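Local coordinates for rhamnogalacturonan endolyase YesW (Bacillus subtilis, PDB 2ZUX), which cleaves the rhamnogalacturonan backbone in the hairy regions of plant cell-wall pectin by endo-type elimination and needs calcium or manganese for activity, at residues 6-11 against 126-131; 24-29 against 538-543; 176-181 against 264-269; 287-292 against 324-329. One frame throughout, in Å; residues are numbered along the deposited sequence.

Contact 1: residues 6-11 against 126-131. With CA (calcium ion), chain H.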
loop_
_atom_site.group_PDB
_atom_site.type_symbol
_atom_site.label_atom_id
_atom_site.label_comp_id
_atom_site.label_asym_id
_atom_site.label_seq_id
_atom_site.Cartn_x
_atom_site.Cartn_y
_atom_site.Cartn_z
ATOM N N GLU A 6 9.094 -1.846 -12.454
ATOM C CA GLU A 6 10.271 -2.527 -11.919
ATOM C C GLU A 6 10.667 -3.735 -12.740
ATOM O O GLU A 6 9.825 -4.516 -13.162
ATOM C CB GLU A 6 10.025 -2.943 -10.468
ATOM C CG GLU A 6 10.037 -1.753 -9.510
ATOM C CD GLU A 6 9.100 -1.898 -8.317
ATOM O OE1 GLU A 6 8.055 -2.577 -8.436
ATOM O OE2 GLU A 6 9.404 -1.291 -7.266
ATOM N N ALA A 7 11.970 -3.885 -12.947
ATOM C CA ALA A 7 12.510 -5.136 -13.468
ATOM C C ALA A 7 12.471 -6.164 -12.345
ATOM O O ALA A 7 13.209 -6.052 -11.360
ATOM C CB ALA A 7 13.932 -4.933 -13.988
ATOM N N LEU A 8 11.578 -7.137 -12.474
ATOM C CA LEU A 8 11.371 -8.143 -11.442
ATOM C C LEU A 8 11.933 -9.478 -11.880
ATOM O O LEU A 8 11.912 -9.814 -13.073
ATOM C CB LEU A 8 9.878 -8.271 -11.102
ATOM C CG LEU A 8 9.237 -7.054 -10.412
ATOM C CD1 LEU A 8 7.749 -7.281 -10.183
ATOM C CD2 LEU A 8 9.927 -6.680 -9.093
ATOM N N ASN A 9 12.448 -10.237 -10.918
ATOM C CA ASN A 9 12.875 -11.599 -11.209
ATOM C C ASN A 9 11.644 -12.513 -11.275
ATOM O O ASN A 9 10.510 -12.033 -11.253
ATOM C CB ASN A 9 13.985 -12.071 -10.244
ATOM C CG ASN A 9 13.480 -12.405 -8.841
ATOM O OD1 ASN A 9 12.274 -12.426 -8.571
ATOM N ND2 ASN A 9 14.421 -12.693 -7.940
ATOM N N ARG A 10 11.845 -13.820 -11.360
ATOM C CA ARG A 10 10.726 -14.728 -11.572
ATOM C C ARG A 10 9.793 -14.811 -10.358
ATOM O O ARG A 10 8.646 -15.252 -10.480
ATOM C CB ARG A 10 11.260 -16.108 -11.975
ATOM C CG ARG A 10 10.214 -17.128 -12.418
ATOM C CD ARG A 10 9.255 -16.568 -13.462
ATOM N NE ARG A 10 9.923 -16.245 -14.719
ATOM C CZ ARG A 10 9.349 -15.624 -15.747
ATOM N NH1 ARG A 10 8.081 -15.234 -15.678
ATOM N NH2 ARG A 10 10.044 -15.397 -16.855
ATOM N N GLY A 11 10.277 -14.377 -9.197
ATOM C CA GLY A 11 9.494 -14.446 -7.964
ATOM C C GLY A 11 9.152 -15.873 -7.578
ATOM O O GLY A 11 8.153 -16.126 -6.911
ATOM N N GLY A 126 15.630 -7.537 -8.647
ATOM C CA GLY A 126 14.295 -8.019 -8.964
ATOM C C GLY A 126 13.558 -8.728 -7.838
ATOM O O GLY A 126 12.472 -9.272 -8.071
ATOM N N GLN A 127 14.134 -8.718 -6.631
ATOM C CA GLN A 127 13.470 -9.222 -5.423
ATOM C C GLN A 127 13.265 -8.059 -4.458
ATOM O O GLN A 127 14.190 -7.291 -4.202
ATOM C CB GLN A 127 14.309 -10.319 -4.756
ATOM C CG GLN A 127 13.745 -10.810 -3.428
ATOM C CD GLN A 127 14.615 -11.850 -2.775
ATOM O OE1 GLN A 127 14.630 -13.007 -3.192
ATOM N NE2 GLN A 127 15.332 -11.454 -1.727
ATOM N N TYR A 128 12.059 -7.931 -3.919
ATOM C CA TYR A 128 11.759 -6.837 -3.002
ATOM C C TYR A 128 12.446 -6.960 -1.655
ATOM O O TYR A 128 12.570 -8.057 -1.104
ATOM C CB TYR A 128 10.254 -6.730 -2.768
ATOM C CG TYR A 128 9.488 -6.253 -3.974
ATOM C CD1 TYR A 128 9.682 -4.970 -4.480
ATOM C CD2 TYR A 128 8.564 -7.078 -4.602
ATOM C CE1 TYR A 128 8.993 -4.524 -5.584
ATOM C CE2 TYR A 128 7.862 -6.642 -5.707
ATOM C CZ TYR A 128 8.081 -5.369 -6.201
ATOM O OH TYR A 128 7.383 -4.928 -7.301
ATOM N N GLU A 129 12.866 -5.808 -1.138
ATOM C CA GLU A 129 13.225 -5.625 0.257
ATOM C C GLU A 129 12.002 -5.079 0.996
ATOM O O GLU A 129 11.126 -4.449 0.393
ATOM C CB GLU A 129 14.376 -4.625 0.393
ATOM C CG GLU A 129 15.770 -5.179 0.114
ATOM C CD GLU A 129 15.962 -5.657 -1.312
ATOM O OE1 GLU A 129 15.838 -4.848 -2.261
ATOM O OE2 GLU A 129 16.266 -6.858 -1.490
ATOM N N LEU A 130 11.954 -5.324 2.300
ATOM C CA LEU A 130 10.925 -4.767 3.168
ATOM C C LEU A 130 11.452 -3.531 3.881
ATOM O O LEU A 130 12.528 -3.568 4.480
ATOM C CB LEU A 130 10.492 -5.813 4.191
ATOM C CG LEU A 130 9.537 -6.869 3.639
ATOM C CD1 LEU A 130 9.589 -8.148 4.469
ATOM C CD2 LEU A 130 8.111 -6.317 3.534
ATOM N N ILE A 131 10.689 -2.441 3.801
ATOM C CA ILE A 131 10.995 -1.215 4.528
ATOM C C ILE A 131 9.969 -1.135 5.655
ATOM O O ILE A 131 8.765 -1.006 5.391
ATOM C CB ILE A 131 10.923 0.037 3.607
ATOM C CG1 ILE A 131 11.796 -0.133 2.348
ATOM C CG2 ILE A 131 11.291 1.314 4.374
ATOM C CD1 ILE A 131 13.277 -0.389 2.604
HETATM CA CA CA H . 16.430 -6.670 -3.943
HETATM O O HOH W 1 13.328 -13.909 -5.419
HETATM O O HOH W 2 17.150 -8.820 -3.204
#
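The ring of Tyr128 has the carboxylate oxygen Glu6 OE1 at its edge, in plane, while Leu8 CD2 approaches obliquely, 3.7 Å from Tyr128 CZ. Tyr128 OH donates to Glu6 OE1 over 2.7 Å; the hydroxyl sits 46° above the carboxylate plane, and the two side chains cross at about a right angle. Glu6 OE2 forms a salt bridge with Arg548. The backbones meet through Asn9 N, which donates to Gly126 O (3.0 Å, 171°), and Gly126 CA lies 3.3 Å from Ala7 O. Asn9 CG, between the backbone N and the carbonyl carbon (chi1 75°), comes to 3.4 Å from Gly126 O. Asn9 OD1 accepts from Gly11 N, an Asx turn, and Asn9 ND2 reaches Gln127 OE1 through a water. Gln127 O and both Glu129 carboxylate oxygens bind a calcium ion whose coordination is completed by a water, Asp121, Asp123 and Asp125. The contact ties the loop between strands 3-4 and 13-17 of the N-terminal beta-sheet domain to the calcium loop leading into propeller strand 129-136.

Contact 2: residues 24-29 against 538-543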
loop_
_atom_site.group_PDB
_atom_site.type_symbol
_atom_site.label_atom_id
_atom_site.label_comp_id
_atom_site.label_asym_id
_atom_site.label_seq_id
_atom_site.Cartn_x
_atom_site.Cartn_y
_atom_site.Cartn_z
ATOM N N SER A 24 4.915 -21.569 -7.094
ATOM C CA SER A 24 4.286 -20.511 -7.893
ATOM C C SER A 24 5.293 -19.439 -8.264
ATOM O O SER A 24 6.362 -19.316 -7.654
ATOM C CB SER A 24 3.004 -19.938 -7.253
ATOM O OG SER A 24 3.271 -18.912 -6.305
ATOM N N TRP A 25 4.967 -18.695 -9.316
ATOM C CA TRP A 25 5.894 -17.721 -9.872
ATOM C C TRP A 25 5.141 -16.646 -10.649
ATOM O O TRP A 25 3.926 -16.752 -10.860
ATOM C CB TRP A 25 6.953 -18.408 -10.760
ATOM C CG TRP A 25 6.394 -19.135 -11.964
ATOM C CD1 TRP A 25 6.238 -18.634 -13.227
ATOM C CD2 TRP A 25 5.915 -20.489 -12.008
ATOM N NE1 TRP A 25 5.698 -19.596 -14.059
ATOM C CE2 TRP A 25 5.497 -20.743 -13.337
ATOM C CE3 TRP A 25 5.805 -21.514 -11.056
ATOM C CZ2 TRP A 25 4.963 -21.976 -13.734
ATOM C CZ3 TRP A 25 5.281 -22.745 -11.453
ATOM C CH2 TRP A 25 4.863 -22.960 -12.780
ATOM N N ARG A 26 5.869 -15.617 -11.055
ATOM C CA ARG A 26 5.275 -14.467 -11.725
ATOM C C ARG A 26 5.087 -14.678 -13.208
ATOM O O ARG A 26 5.929 -15.287 -13.874
ATOM C CB ARG A 26 6.164 -13.244 -11.557
ATOM C CG ARG A 26 6.316 -12.755 -10.141
ATOM C CD ARG A 26 7.432 -11.749 -10.050
ATOM N NE ARG A 26 7.451 -11.089 -8.753
ATOM C CZ ARG A 26 8.541 -10.637 -8.137
ATOM N NH1 ARG A 26 9.750 -10.811 -8.657
ATOM N NH2 ARG A 26 8.414 -10.019 -6.968
ATOM N N PHE A 27 3.980 -14.138 -13.707
ATOM C CA PHE A 27 3.805 -13.844 -15.121
ATOM C C PHE A 27 4.163 -12.363 -15.233
ATOM O O PHE A 27 3.460 -11.507 -14.690
ATOM C CB PHE A 27 2.348 -14.135 -15.490
ATOM C CG PHE A 27 1.992 -13.935 -16.951
ATOM C CD1 PHE A 27 2.875 -14.260 -17.985
ATOM C CD2 PHE A 27 0.722 -13.472 -17.282
ATOM C CE1 PHE A 27 2.491 -14.083 -19.326
ATOM C CE2 PHE A 27 0.330 -13.305 -18.612
ATOM C CZ PHE A 27 1.214 -13.611 -19.629
ATOM N N LEU A 28 5.285 -12.068 -15.884
ATOM C CA LEU A 28 5.843 -10.713 -15.901
ATOM C C LEU A 28 5.195 -9.843 -16.963
ATOM O O LEU A 28 4.834 -10.334 -18.036
ATOM C CB LEU A 28 7.362 -10.764 -16.117
ATOM C CG LEU A 28 8.166 -11.463 -15.013
ATOM C CD1 LEU A 28 9.586 -11.728 -15.483
ATOM C CD2 LEU A 28 8.173 -10.669 -13.703
ATOM N N GLY A 29 5.055 -8.552 -16.663
ATOM C CA GLY A 29 4.397 -7.589 -17.555
ATOM C C GLY A 29 5.056 -7.441 -18.911
ATOM O O GLY A 29 4.463 -6.884 -19.837
ATOM N N LEU A 538 -2.500 -14.434 -14.112
ATOM C CA LEU A 538 -2.604 -12.993 -14.336
ATOM C C LEU A 538 -1.234 -12.383 -14.172
ATOM O O LEU A 538 -0.403 -12.922 -13.445
ATOM C CB LEU A 538 -3.584 -12.346 -13.351
ATOM C CG LEU A 538 -5.068 -12.598 -13.601
ATOM C CD1 LEU A 538 -5.578 -13.798 -12.830
ATOM C CD2 LEU A 538 -5.873 -11.363 -13.242
ATOM N N TYR A 539 -0.987 -11.270 -14.852
ATOM C CA TYR A 539 0.269 -10.550 -14.683
ATOM C C TYR A 539 0.488 -10.210 -13.222
ATOM O O TYR A 539 -0.459 -9.877 -12.504
ATOM C CB TYR A 539 0.278 -9.268 -15.511
ATOM C CG TYR A 539 0.409 -9.539 -16.987
ATOM C CD1 TYR A 539 1.614 -9.978 -17.515
ATOM C CD2 TYR A 539 -0.674 -9.371 -17.852
ATOM C CE1 TYR A 539 1.747 -10.243 -18.863
ATOM C CE2 TYR A 539 -0.546 -9.639 -19.213
ATOM C CZ TYR A 539 0.666 -10.072 -19.706
ATOM O OH TYR A 539 0.806 -10.338 -21.053
ATOM N N THR A 540 1.739 -10.290 -12.776
ATOM C CA THR A 540 2.043 -9.917 -11.402
ATOM C C THR A 540 1.417 -8.554 -11.102
ATOM O O THR A 540 1.476 -7.624 -11.913
ATOM C CB THR A 540 3.557 -9.943 -11.096
ATOM O OG1 THR A 540 3.751 -9.567 -9.724
ATOM C CG2 THR A 540 4.347 -8.984 -11.983
ATOM N N LEU A 541 0.784 -8.450 -9.941
ATOM C CA LEU A 541 0.008 -7.249 -9.638
ATOM C C LEU A 541 0.890 -6.012 -9.490
ATOM O O LEU A 541 0.432 -4.891 -9.691
ATOM C CB LEU A 541 -0.869 -7.474 -8.406
ATOM C CG LEU A 541 -1.790 -8.700 -8.448
ATOM C CD1 LEU A 541 -2.665 -8.743 -7.196
ATOM C CD2 LEU A 541 -2.648 -8.719 -9.730
ATOM N N MET A 542 2.169 -6.227 -9.186
ATOM C CA MET A 542 3.123 -5.135 -9.068
ATOM C C MET A 542 3.463 -4.517 -10.423
ATOM O O MET A 542 4.145 -3.490 -10.479
ATOM C CB MET A 542 4.386 -5.610 -8.347
ATOM C CG MET A 542 4.118 -6.010 -6.902
ATOM S SD MET A 542 3.398 -4.731 -5.853
ATOM C CE MET A 542 4.898 -4.026 -5.154
ATOM N N HIS A 543 3.003 -5.141 -11.512
ATOM C CA HIS A 543 3.125 -4.549 -12.848
ATOM C C HIS A 543 1.828 -3.881 -13.320
ATOM O O HIS A 543 1.732 -3.438 -14.469
ATOM C CB HIS A 543 3.582 -5.590 -13.871
ATOM C CG HIS A 543 5.047 -5.893 -13.834
ATOM N ND1 HIS A 543 5.988 -5.083 -13.235
ATOM C CD2 HIS A 543 5.733 -6.915 -14.394
ATOM C CE1 HIS A 543 7.190 -5.613 -13.402
ATOM N NE2 HIS A 543 7.059 -6.716 -14.116
HETATM O O HOH W 3 5.558 -8.957 -7.459
HETATM O O HOH W 4 1.793 -13.479 -11.897
#
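Phe27 and Tyr539 form an offset (parallel-displaced) stack where a loop of the N-terminal beta-sheet domain meets a loop of the beta-propeller domain. The ring centroids are 4.1 Å apart and the planes only 11° from parallel. Followed outward, Phe27 CB lies 3.6 Å from Leu538 O; CG, placed anti to the backbone N (chi1 -178°), faces Tyr539 CD1; and CD2 lies near both Tyr539 CD1 and Tyr539 N. Phe27 CE2 lies 3.4 Å from Tyr539 CE1, and Phe27 CZ and CE1 also come nearest to that same tyrosine atom. Each ring therefore meets the other over one face, displaced toward the rim, while Leu28 O lies at the edge of the tyrosine ring, in its plane. Tyr539 OH continues to the backbone O of Glu31. Beside the stack, Arg26 CG touches Thr540 CB at 4.1 Å; the guanidinium NH1 is bonded to Asn9 O and Gly126 O, and Thr540 OG1 to Asp506, a calcium-binding residue. A water joins Phe27 N to Leu538 O. The direct backbone link is Thr540 N to Phe27 O, 2.8 Å long, with an N-H...O angle of 164°.

Contact 3: residues 176-181 against 264-269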
loop_
_atom_site.group_PDB
_atom_site.type_symbol
_atom_site.label_atom_id
_atom_site.label_comp_id
_atom_site.label_asym_id
_atom_site.label_seq_id
_atom_site.Cartn_x
_atom_site.Cartn_y
_atom_site.Cartn_z
ATOM N N ALA A 176 0.012 7.551 13.679
ATOM C CA ALA A 176 -0.440 7.150 12.343
ATOM C C ALA A 176 -0.373 8.271 11.310
ATOM O O ALA A 176 -0.120 8.013 10.128
ATOM C CB ALA A 176 -1.849 6.586 12.417
ATOM N N HIS A 177 -0.621 9.503 11.746
ATOM C CA HIS A 177 -0.828 10.606 10.815
ATOM C C HIS A 177 0.403 11.441 10.574
ATOM O O HIS A 177 0.345 12.401 9.801
ATOM C CB HIS A 177 -2.010 11.446 11.289
ATOM C CG HIS A 177 -3.238 10.628 11.449
ATOM N ND1 HIS A 177 -3.904 10.075 10.372
ATOM C CD2 HIS A 177 -3.852 10.155 12.558
ATOM C CE1 HIS A 177 -4.908 9.342 10.816
ATOM N NE2 HIS A 177 -4.900 9.377 12.139
ATOM N N TYR A 178 1.515 11.055 11.202
ATOM C CA TYR A 178 2.759 11.813 11.089
ATOM C C TYR A 178 3.619 11.300 9.915
ATOM O O TYR A 178 3.387 11.703 8.781
ATOM C CB TYR A 178 3.484 11.861 12.451
ATOM C CG TYR A 178 2.696 12.638 13.501
ATOM C CD1 TYR A 178 2.736 14.039 13.539
ATOM C CD2 TYR A 178 1.875 11.973 14.418
ATOM C CE1 TYR A 178 2.006 14.753 14.482
ATOM C CE2 TYR A 178 1.134 12.679 15.372
ATOM C CZ TYR A 178 1.208 14.066 15.381
ATOM O OH TYR A 178 0.467 14.779 16.306
ATOM N N THR A 179 4.565 10.392 10.155
ATOM C CA THR A 179 5.441 9.908 9.082
ATOM C C THR A 179 4.668 9.077 8.070
ATOM O O THR A 179 3.998 8.100 8.431
ATOM C CB THR A 179 6.601 9.065 9.645
ATOM O OG1 THR A 179 7.389 9.884 10.519
ATOM C CG2 THR A 179 7.490 8.532 8.538
ATOM N N GLN A 180 4.793 9.483 6.804
ATOM C CA GLN A 180 4.220 8.793 5.650
ATOM C C GLN A 180 5.385 8.527 4.701
ATOM O O GLN A 180 5.941 9.461 4.130
ATOM C CB GLN A 180 3.152 9.675 4.985
ATOM C CG GLN A 180 2.148 10.304 5.956
ATOM C CD GLN A 180 1.448 9.298 6.861
ATOM O OE1 GLN A 180 1.271 8.124 6.524
ATOM N NE2 GLN A 180 1.033 9.773 8.030
ATOM N N PHE A 181 5.787 7.267 4.568
ATOM C CA PHE A 181 7.035 6.959 3.865
ATOM C C PHE A 181 6.824 6.323 2.505
ATOM O O PHE A 181 6.080 5.355 2.358
ATOM C CB PHE A 181 8.007 6.162 4.753
ATOM C CG PHE A 181 7.494 4.807 5.204
ATOM C CD1 PHE A 181 7.963 3.645 4.606
ATOM C CD2 PHE A 181 6.577 4.691 6.251
ATOM C CE1 PHE A 181 7.511 2.396 5.023
ATOM C CE2 PHE A 181 6.111 3.439 6.661
ATOM C CZ PHE A 181 6.578 2.299 6.045
ATOM N N ARG A 264 -4.868 19.540 13.334
ATOM C CA ARG A 264 -5.107 19.614 11.892
ATOM C C ARG A 264 -3.847 19.896 11.084
ATOM O O ARG A 264 -3.695 19.380 9.964
ATOM C CB ARG A 264 -6.190 20.650 11.616
ATOM C CG ARG A 264 -7.574 20.155 11.993
ATOM C CD ARG A 264 -8.535 21.314 12.205
ATOM N NE ARG A 264 -9.890 20.867 12.520
ATOM C CZ ARG A 264 -10.285 20.409 13.706
ATOM N NH1 ARG A 264 -9.438 20.332 14.734
ATOM N NH2 ARG A 264 -11.553 20.041 13.864
ATOM N N VAL A 265 -2.943 20.688 11.654
ATOM C CA VAL A 265 -1.689 21.055 11.008
ATOM C C VAL A 265 -0.845 19.833 10.640
ATOM O O VAL A 265 -0.105 19.866 9.651
ATOM C CB VAL A 265 -0.870 22.031 11.906
ATOM C CG1 VAL A 265 -0.547 21.398 13.256
ATOM C CG2 VAL A 265 0.403 22.506 11.206
ATOM N N ASP A 266 -0.961 18.756 11.415
ATOM C CA ASP A 266 -0.063 17.621 11.276
ATOM C C ASP A 266 -0.765 16.395 10.705
ATOM O O ASP A 266 -0.456 15.256 11.064
ATOM C CB ASP A 266 0.605 17.314 12.620
ATOM C CG ASP A 266 1.741 18.270 12.949
ATOM O OD1 ASP A 266 2.180 19.034 12.059
ATOM O OD2 ASP A 266 2.181 18.244 14.124
ATOM N N ARG A 267 -1.693 16.638 9.782
ATOM C CA ARG A 267 -2.411 15.563 9.106
ATOM C C ARG A 267 -1.784 15.336 7.745
ATOM O O ARG A 267 -2.074 16.053 6.786
ATOM C CB ARG A 267 -3.898 15.907 8.986
ATOM C CG ARG A 267 -4.611 15.981 10.338
ATOM C CD ARG A 267 -4.702 14.610 10.979
ATOM N NE ARG A 267 -5.509 14.665 12.190
ATOM C CZ ARG A 267 -6.152 13.624 12.701
ATOM N NH1 ARG A 267 -6.103 12.444 12.103
ATOM N NH2 ARG A 267 -6.875 13.774 13.806
ATOM N N PHE A 268 -0.903 14.347 7.664
ATOM C CA PHE A 268 -0.113 14.123 6.454
ATOM C C PHE A 268 -0.581 12.914 5.670
ATOM O O PHE A 268 -1.015 11.911 6.251
ATOM C CB PHE A 268 1.364 13.928 6.819
ATOM C CG PHE A 268 1.976 15.113 7.502
ATOM C CD1 PHE A 268 2.406 16.209 6.757
ATOM C CD2 PHE A 268 2.093 15.152 8.884
ATOM C CE1 PHE A 268 2.978 17.320 7.382
ATOM C CE2 PHE A 268 2.658 16.249 9.522
ATOM C CZ PHE A 268 3.086 17.342 8.771
ATOM N N LEU A 269 -0.451 13.016 4.347
ATOM C CA LEU A 269 -0.546 11.871 3.437
ATOM C C LEU A 269 0.585 11.994 2.425
ATOM O O LEU A 269 1.290 13.007 2.385
ATOM C CB LEU A 269 -1.912 11.808 2.738
ATOM C CG LEU A 269 -3.154 11.775 3.628
ATOM C CD1 LEU A 269 -4.403 12.016 2.783
ATOM C CD2 LEU A 269 -3.225 10.450 4.382
HETATM O O HOH W 5 -3.145 11.702 8.134
HETATM O O HOH W 6 0.708 17.434 16.283
#
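His177 and Arg267 meet face-on at one atom: Arg267 NH1 lies 3.2 Å above the imidazole plane, over its centre, with the guanidinium plane turned 47° from the ring. Ala176 CB lies over the opposite face, offset toward the rim. In the same shell His177 O accepts from Phe268 N at 3.1 Å and also sits in plane at the edge of the Phe268 ring, while a water links His177 ND1 to Phe268 O. Next along the chain, Tyr178 CE1 packs against Asp266 CB at 3.5 Å, and a second water bridges Tyr178 OH to Asp266 OD2.

The second shell fixes these groups. The bend at chi2 (-68°) puts Arg267 CD 4.2 Å from His177 CB, and Arg267 NE is bonded to Asn263 OD1. Asp266 OD1 pairs with Arg286, and Tyr178 OH with Arg173. Gln180 NE2 donates to Ala176 O (3.0 Å, 171°), closing the 176-181 loop on itself, while its OE1 accepts from Ala557 N. Tyr558, a substrate-binding residue, meets the imidazole edge-to-face. The loop before strand 182-184 is thus joined to strand 268-273 of the next propeller sheet, close to bound rhamnose. A positive charge carried partly by Arg267 NH1 may polarise the imidazole, although the tilt between the planes means that the two groups do not stack face to face.

Contact 4: residues 287-292 against 324-329. With CA (calcium ion), chain C.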
loop_
_atom_site.group_PDB
_atom_site.type_symbol
_atom_site.label_atom_id
_atom_site.label_comp_id
_atom_site.label_asym_id
_atom_site.label_seq_id
_atom_site.Cartn_x
_atom_site.Cartn_y
_atom_site.Cartn_z
ATOM N N GLY A 287 -2.892 18.529 5.759
ATOM C CA GLY A 287 -4.245 18.982 6.037
ATOM C C GLY A 287 -5.312 18.185 5.316
ATOM O O GLY A 287 -5.092 17.652 4.223
ATOM N N TYR A 288 -6.485 18.122 5.933
ATOM C CA TYR A 288 -7.686 17.703 5.225
ATOM C C TYR A 288 -8.991 18.138 5.854
ATOM O O TYR A 288 -9.971 18.310 5.142
ATOM C CB TYR A 288 -7.724 16.213 4.870
ATOM C CG TYR A 288 -7.174 15.231 5.869
ATOM C CD1 TYR A 288 -7.888 14.879 7.015
ATOM C CD2 TYR A 288 -5.967 14.579 5.616
ATOM C CE1 TYR A 288 -7.380 13.941 7.913
ATOM C CE2 TYR A 288 -5.458 13.637 6.497
ATOM C CZ TYR A 288 -6.171 13.323 7.641
ATOM O OH TYR A 288 -5.659 12.390 8.513
ATOM N N TYR A 289 -9.020 18.355 7.168
ATOM C CA TYR A 289 -10.271 18.778 7.803
ATOM C C TYR A 289 -10.705 20.176 7.384
ATOM O O TYR A 289 -11.909 20.451 7.301
ATOM C CB TYR A 289 -10.138 18.736 9.315
ATOM C CG TYR A 289 -9.956 17.352 9.872
ATOM C CD1 TYR A 289 -11.028 16.467 9.933
ATOM C CD2 TYR A 289 -8.713 16.920 10.343
ATOM C CE1 TYR A 289 -10.878 15.190 10.453
ATOM C CE2 TYR A 289 -8.556 15.647 10.868
ATOM C CZ TYR A 289 -9.640 14.789 10.924
ATOM O OH TYR A 289 -9.464 13.527 11.453
ATOM N N ALA A 290 -9.737 21.066 7.189
ATOM C CA ALA A 290 -10.011 22.414 6.721
ATOM C C ALA A 290 -8.954 22.719 5.659
ATOM O O ALA A 290 -8.929 22.043 4.627
ATOM C CB ALA A 290 -9.991 23.395 7.886
ATOM N N LYS A 291 -8.074 23.687 5.897
ATOM C CA LYS A 291 -7.019 23.986 4.927
ATOM C C LYS A 291 -6.297 22.719 4.475
ATOM O O LYS A 291 -5.932 21.870 5.304
ATOM C CB LYS A 291 -6.010 24.975 5.500
ATOM C CG LYS A 291 -4.900 25.338 4.520
ATOM C CD LYS A 291 -3.922 26.364 5.086
ATOM C CE LYS A 291 -2.785 26.621 4.110
ATOM N NZ LYS A 291 -1.917 27.736 4.579
ATOM N N THR A 292 -6.105 22.605 3.164
ATOM C CA THR A 292 -5.538 21.425 2.537
ATOM C C THR A 292 -4.520 21.859 1.498
ATOM O O THR A 292 -4.790 22.750 0.687
ATOM C CB THR A 292 -6.656 20.616 1.848
ATOM O OG1 THR A 292 -7.601 20.182 2.827
ATOM C CG2 THR A 292 -6.101 19.405 1.128
ATOM N N GLY A 324 -10.578 15.760 2.410
ATOM C CA GLY A 324 -9.678 14.611 2.419
ATOM C C GLY A 324 -9.988 13.551 3.458
ATOM O O GLY A 324 -10.609 13.818 4.497
ATOM N N ASN A 325 -9.546 12.337 3.161
ATOM C CA ASN A 325 -9.644 11.191 4.048
ATOM C C ASN A 325 -8.324 10.996 4.794
ATOM O O ASN A 325 -7.329 11.658 4.514
ATOM C CB ASN A 325 -9.865 9.935 3.205
ATOM C CG ASN A 325 -11.331 9.602 2.968
ATOM O OD1 ASN A 325 -12.213 10.475 2.970
ATOM N ND2 ASN A 325 -11.599 8.315 2.762
ATOM N N HIS A 326 -8.306 10.047 5.732
ATOM C CA HIS A 326 -7.034 9.537 6.278
ATOM C C HIS A 326 -6.348 8.572 5.303
ATOM O O HIS A 326 -5.706 7.608 5.722
ATOM C CB HIS A 326 -7.243 8.762 7.580
ATOM C CG HIS A 326 -8.096 9.452 8.595
ATOM N ND1 HIS A 326 -7.672 10.539 9.330
ATOM C CD2 HIS A 326 -9.350 9.176 9.014
ATOM C CE1 HIS A 326 -8.633 10.903 10.161
ATOM N NE2 HIS A 326 -9.657 10.083 9.996
ATOM N N ASN A 327 -6.517 8.820 4.010
ATOM C CA ASN A 327 -5.989 7.964 2.951
ATOM C C ASN A 327 -6.265 8.652 1.623
ATOM O O ASN A 327 -7.008 9.626 1.562
ATOM C CB ASN A 327 -6.555 6.519 3.006
ATOM C CG ASN A 327 -7.946 6.430 3.624
ATOM O OD1 ASN A 327 -8.117 5.915 4.749
ATOM N ND2 ASN A 327 -8.941 6.908 2.908
ATOM N N LEU A 328 -5.633 8.161 0.568
ATOM C CA LEU A 328 -5.849 8.672 -0.782
ATOM C C LEU A 328 -5.662 7.527 -1.774
ATOM O O LEU A 328 -5.215 6.441 -1.399
ATOM C CB LEU A 328 -4.916 9.856 -1.092
ATOM C CG LEU A 328 -3.413 9.764 -0.827
ATOM C CD1 LEU A 328 -2.709 8.752 -1.727
ATOM C CD2 LEU A 328 -2.782 11.136 -0.999
ATOM N N SER A 329 -6.028 7.762 -3.028
ATOM C CA SER A 329 -5.728 6.831 -4.109
ATOM C C SER A 329 -5.090 7.599 -5.253
ATOM O O SER A 329 -5.201 8.826 -5.328
ATOM C CB SER A 329 -6.988 6.153 -4.638
ATOM O OG SER A 329 -7.757 5.543 -3.610
HETATM CA CA CA C . -11.765 10.314 10.399
HETATM O O HOH W 7 -11.484 11.897 11.858
HETATM O O HOH W 8 -9.536 18.576 1.614
HETATM O O HOH W 9 -11.738 9.006 12.073
#
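Tyr288 and Gly324 bring their CA atoms to 4.6 Å where two propeller loops, one between strands 281-286 and 293-300 and the other leading into strand 329-331, pass with no direct backbone hydrogen bond. Tyr288 CB rests on Gly324 CA at 3.5 Å, and Asn325 O lies 3.3 Å above one face of the tyrosine ring, toward its rim. His326 CG, anti to the carbonyl carbon (chi1 -49°), lies 3.8 Å from Tyr288 OH, to which His326 ND1 donates (2.9 Å, 150°); the two rings stand at 85°. His326 NE2 binds a calcium ion shared with His362, Asp364 and Glu385, so Tyr288, in the second shell, helps fix the ring's rotation together with that metal bond. Tyr288 CD1 lies over one face of the Tyr289 ring, offset toward its rim. Another water donates to Thr292 OG1 and accepts a weak bond from Gly324 N. Tyr289 OH lies 3.0 Å from His326 CE1 and 2.6 Å from a water that is itself bound to the calcium.

How the contacts relate
Contacts 1 and 2 fasten the N-terminal beta-sheet domain to the propeller domain and touch each other, Arg10 NH1 reaching Arg26 O in a probable hydrogen bond; contacts 3 and 4 lie within the propeller domain, on the other side of the chain's centre. Contact 1 is partly buried, the other three are buried. Contacts 3 and 4 have centres about 10 Å apart and share a seam: Arg267 O lies 2.8 Å from Gly287 N, a probable hydrogen bond. Each has a histidine in a leading role, near rhamnose and at calcium respectively, whereas contact 2 relies on aromatic stacking and contact 1 on a Tyr-Glu hydrogen bond and a backbone bond beside a calcium loop. In sequence, contacts 3 and 4 are nested inside the long loop closed by contact 2.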